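Long-range contact in T-cell surface protein tactile (Homo sapiens, PDB 6ARQ), which promotes the adhesion of natural killer cells to target cells by binding PVR and may serve adhesive interactions of activated T cells late in the immune response: residues Thr25-Val31 / Glu77-Trp82. The protein carries 1 engineered substitution. Sequence-based numbering, arbitrary orientation.
Sequences TCQTQTV and ENGSKW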
ATOM      1  N   THR A  25      23.326 -19.947  35.646  1.00 26.39           N
ATOM      2  CA  THR A  25      23.459 -21.207  34.915  1.00 26.02           C
ATOM      3  C   THR A  25      22.252 -21.475  34.017  1.00 29.82           C
ATOM      4  O   THR A  25      21.108 -21.429  34.471  1.00 29.88           O
ATOM      5  CB  THR A  25      23.679 -22.374  35.899  1.00 34.48           C
ATOM      6  OG1 THR A  25      24.653 -22.001  36.875  1.00 34.63           O
ATOM      7  CG2 THR A  25      24.119 -23.662  35.205  1.00 33.44           C
ATOM      8  N   CYS A  26      22.534 -21.784  32.742  1.00 26.14           N
ATOM      9  CA  CYS A  26      21.552 -22.153  31.728  1.00 26.15           C
ATOM     10  C   CYS A  26      21.687 -23.661  31.481  1.00 29.94           C
ATOM     11  O   CYS A  26      22.591 -24.095  30.761  1.00 29.71           O
ATOM     12  CB  CYS A  26      21.748 -21.337  30.450  1.00 25.92           C
ATOM     13  SG  CYS A  26      21.376 -19.571  30.626  1.00 29.68           S
ATOM     14  N   GLN A  27      20.838 -24.461  32.148  1.00 26.50           N
ATOM     15  CA  GLN A  27      20.859 -25.921  32.052  1.00 27.06           C
ATOM     16  C   GLN A  27      19.931 -26.399  30.940  1.00 30.84           C
ATOM     17  O   GLN A  27      18.762 -26.011  30.900  1.00 31.13           O
ATOM     18  CB  GLN A  27      20.472 -26.557  33.398  1.00 29.76           C
ATOM     19  CG  GLN A  27      20.923 -28.011  33.553  1.00 45.71           C
ATOM     20  CD  GLN A  27      20.828 -28.556  34.965  1.00 67.61           C
ATOM     21  OE1 GLN A  27      21.236 -29.691  35.233  1.00 65.48           O
ATOM     22  NE2 GLN A  27      20.304 -27.777  35.907  1.00 58.86           N
ATOM     23  N   THR A  28      20.461 -27.235  30.034  1.00 26.96           N
ATOM     24  CA  THR A  28      19.717 -27.785  28.897  1.00 27.22           C
ATOM     25  C   THR A  28      20.227 -29.196  28.541  1.00 31.65           C
ATOM     26  O   THR A  28      21.311 -29.594  28.970  1.00 31.45           O
ATOM     27  CB  THR A  28      19.765 -26.816  27.688  1.00 34.45           C
ATOM     28  OG1 THR A  28      18.907 -27.302  26.653  1.00 35.73           O
ATOM     29  CG2 THR A  28      21.178 -26.587  27.147  1.00 31.73           C
ATOM     30  N   GLN A  29      19.425 -29.942  27.765  1.00 28.85           N
ATOM     31  CA  GLN A  29      19.728 -31.296  27.306  1.00 29.82           C
ATOM     32  C   GLN A  29      19.369 -31.430  25.828  1.00 33.52           C
ATOM     33  O   GLN A  29      18.336 -30.912  25.393  1.00 33.26           O
ATOM     34  CB  GLN A  29      18.967 -32.331  28.151  1.00 33.19           C
ATOM     35  CG  GLN A  29      19.810 -33.530  28.566  1.00 48.57           C
ATOM     36  CD  GLN A  29      19.430 -34.827  27.889  1.00 69.53           C
ATOM     37  OE1 GLN A  29      18.601 -34.884  26.972  1.00 65.85           O
ATOM     38  NE2 GLN A  29      20.046 -35.909  28.327  1.00 63.02           N
ATOM     39  N   THR A  30      20.227 -32.109  25.056  1.00 29.94           N
ATOM     40  CA  THR A  30      20.026 -32.301  23.620  1.00 29.85           C
ATOM     41  C   THR A  30      19.841 -33.788  23.276  1.00 34.60           C
ATOM     42  O   THR A  30      20.394 -34.661  23.950  1.00 35.12           O
ATOM     43  CB  THR A  30      21.189 -31.663  22.818  1.00 37.16           C
ATOM     44  OG1 THR A  30      20.913 -31.740  21.420  1.00 38.28           O
ATOM     45  CG2 THR A  30      22.552 -32.290  23.113  1.00 36.08           C
ATOM     46  N   VAL A  31      19.049 -34.063  22.229  1.00 31.22           N
ATOM     47  CA  VAL A  31      18.834 -35.416  21.709  1.00 33.07           C
ATOM     48  C   VAL A  31      20.030 -35.710  20.786  1.00 35.99           C
ATOM     49  O   VAL A  31      20.564 -36.822  20.794  1.00 37.24           O
ATOM     50  CB  VAL A  31      17.452 -35.571  21.004  1.00 38.44           C
ATOM     51  CG1 VAL A  31      17.305 -36.934  20.331  1.00 40.98           C
ATOM     52  CG2 VAL A  31      16.305 -35.341  21.985  1.00 38.65           C
ATOM     53  N   GLU A  77      25.773 -38.304  28.343  1.00 53.08           N
ATOM     54  CA  GLU A  77      24.317 -38.205  28.462  1.00 52.93           C
ATOM     55  C   GLU A  77      23.743 -37.047  27.609  1.00 54.33           C
ATOM     56  O   GLU A  77      22.520 -36.918  27.508  1.00 54.05           O
ATOM     57  CB  GLU A  77      23.887 -38.059  29.940  1.00 54.64           C
ATOM     58  CG  GLU A  77      24.425 -36.827  30.653  1.00 63.51           C
ATOM     59  CD  GLU A  77      23.649 -36.422  31.891  1.00 83.49           C
ATOM     60  OE1 GLU A  77      23.720 -37.151  32.906  1.00 80.36           O
ATOM     61  OE2 GLU A  77      22.981 -35.364  31.848  1.00 74.05           O
ATOM     62  N   ASN A  78      24.632 -36.227  26.993  1.00 48.75           N
ATOM     63  CA  ASN A  78      24.332 -35.061  26.144  1.00 46.15           C
ATOM     64  C   ASN A  78      23.617 -33.936  26.938  1.00 47.45           C
ATOM     65  O   ASN A  78      22.789 -33.204  26.388  1.00 46.03           O
ATOM     66  CB  ASN A  78      23.532 -35.456  24.885  1.00 48.10           C
ATOM     67  CG  ASN A  78      24.258 -36.365  23.918  1.00 74.78           C
ATOM     68  OD1 ASN A  78      25.490 -36.347  23.789  1.00 69.69           O
ATOM     69  ND2 ASN A  78      23.494 -37.152  23.175  1.00 68.70           N
ATOM     70  N   GLY A  79      23.989 -33.794  28.209  1.00 43.05           N
ATOM     71  CA  GLY A  79      23.478 -32.764  29.108  1.00 40.97           C
ATOM     72  C   GLY A  79      24.527 -31.702  29.370  1.00 41.47           C
ATOM     73  O   GLY A  79      25.722 -32.015  29.395  1.00 41.59           O
ATOM     74  N   SER A  80      24.102 -30.438  29.558  1.00 34.74           N
ATOM     75  CA  SER A  80      25.054 -29.351  29.785  1.00 32.28           C
ATOM     76  C   SER A  80      24.614 -28.342  30.850  1.00 32.55           C
ATOM     77  O   SER A  80      23.448 -28.300  31.244  1.00 32.10           O
ATOM     78  CB  SER A  80      25.337 -28.607  28.484  1.00 35.21           C
ATOM     79  OG  SER A  80      24.235 -27.816  28.069  1.00 44.85           O
ATOM     80  N   LYS A  81      25.583 -27.520  31.288  1.00 26.66           N
ATOM     81  CA  LYS A  81      25.440 -26.435  32.249  1.00 25.04           C
ATOM     82  C   LYS A  81      26.310 -25.259  31.785  1.00 25.66           C
ATOM     83  O   LYS A  81      27.533 -25.287  31.944  1.00 25.35           O
ATOM     84  CB  LYS A  81      25.817 -26.900  33.668  1.00 28.73           C
ATOM     85  CG  LYS A  81      24.655 -27.475  34.461  1.00 42.19           C
ATOM     86  CD  LYS A  81      25.123 -27.955  35.831  1.00 53.44           C
ATOM     87  CE  LYS A  81      23.985 -28.268  36.771  1.00 64.66           C
ATOM     88  NZ  LYS A  81      23.387 -27.036  37.353  1.00 72.38           N
ATOM     89  N   TRP A  82      25.675 -24.261  31.148  1.00 19.74           N
ATOM     90  CA  TRP A  82      26.325 -23.055  30.632  1.00 17.91           C
ATOM     91  C   TRP A  82      26.260 -21.992  31.733  1.00 21.33           C
ATOM     92  O   TRP A  82      25.198 -21.424  31.989  1.00 20.58           O
ATOM     93  CB  TRP A  82      25.646 -22.623  29.312  1.00 15.66           C
ATOM     94  CG  TRP A  82      26.189 -21.399  28.628  1.00 15.64           C
ATOM     95  CD1 TRP A  82      25.459 -20.361  28.130  1.00 18.10           C
ATOM     96  CD2 TRP A  82      27.557 -21.136  28.268  1.00 15.40           C
ATOM     97  NE1 TRP A  82      26.284 -19.456  27.506  1.00 17.29           N
ATOM     98  CE2 TRP A  82      27.576 -19.906  27.575  1.00 18.83           C
ATOM     99  CE3 TRP A  82      28.773 -21.811  28.481  1.00 17.08           C
ATOM    100  CZ2 TRP A  82      28.763 -19.326  27.110  1.00 18.13           C
ATOM    101  CZ3 TRP A  82      29.947 -21.234  28.021  1.00 18.51           C
ATOM    102  CH2 TRP A  82      29.936 -20.005  27.348  1.00 18.74           C
TER
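Lys81 lays its aliphatic chain alongside Gln27, the two side chains pointing the same way from the outer face of the sheet. Its CE packs against the amide of Gln27, 3.5 Å from OE1, and Lys81 CG touches both Gln27 CG and Thr25 CG2, each at 3.9 Å. Extension through CD followed by a bend at the last torsion (chi4 -78°) carries NZ along the amide, where it faces NE2, another donor; NZ and NE2 therefore do not hydrogen-bond, and the pair is held by van der Waals packing of CE and CG against the Gln27 side chain.

Beneath these side chains, strand pieces 25-29 and 79-82 run antiparallel (167°), their axes approaching to 4.6 Å. Cys26 and Trp82 form a hydrogen-bonded pair: Cys26 N reaches Trp82 O at 2.8 Å, and Trp82 N returns the bond to Cys26 O from above the carbonyl plane. Thr28 and Ser80 form the next such pair, but unevenly, since Ser80 N meets Thr28 O at 3.0 Å whereas the reverse bond is weak. Past the strand ends, Thr30 N bonds to Asn78 O in a nearly straight line (N-H...O 176°), and Thr30 CG2 packs on Asn78 CB.

On the inward face, Cys26 CB sits at the edge of the Trp82 indole, near its plane. The Cys26 sulfur is joined to Cys99, and the indole stacks with Trp39 and bonds through NE1 to Gln38 O, so this face belongs to the core of the first V-type immunoglobulin domain of CD96, part of its predicted extracellular region. Thr28 CG2 touches Ser80 OG.

The inward face thus combines the Cys26 disulfide, the Trp82 ring and a Thr28 OG1–Gln109 hydrogen bond, all reaching the opposing sheet, whereas outside Lys81 and Gln27 meet through methylene packing.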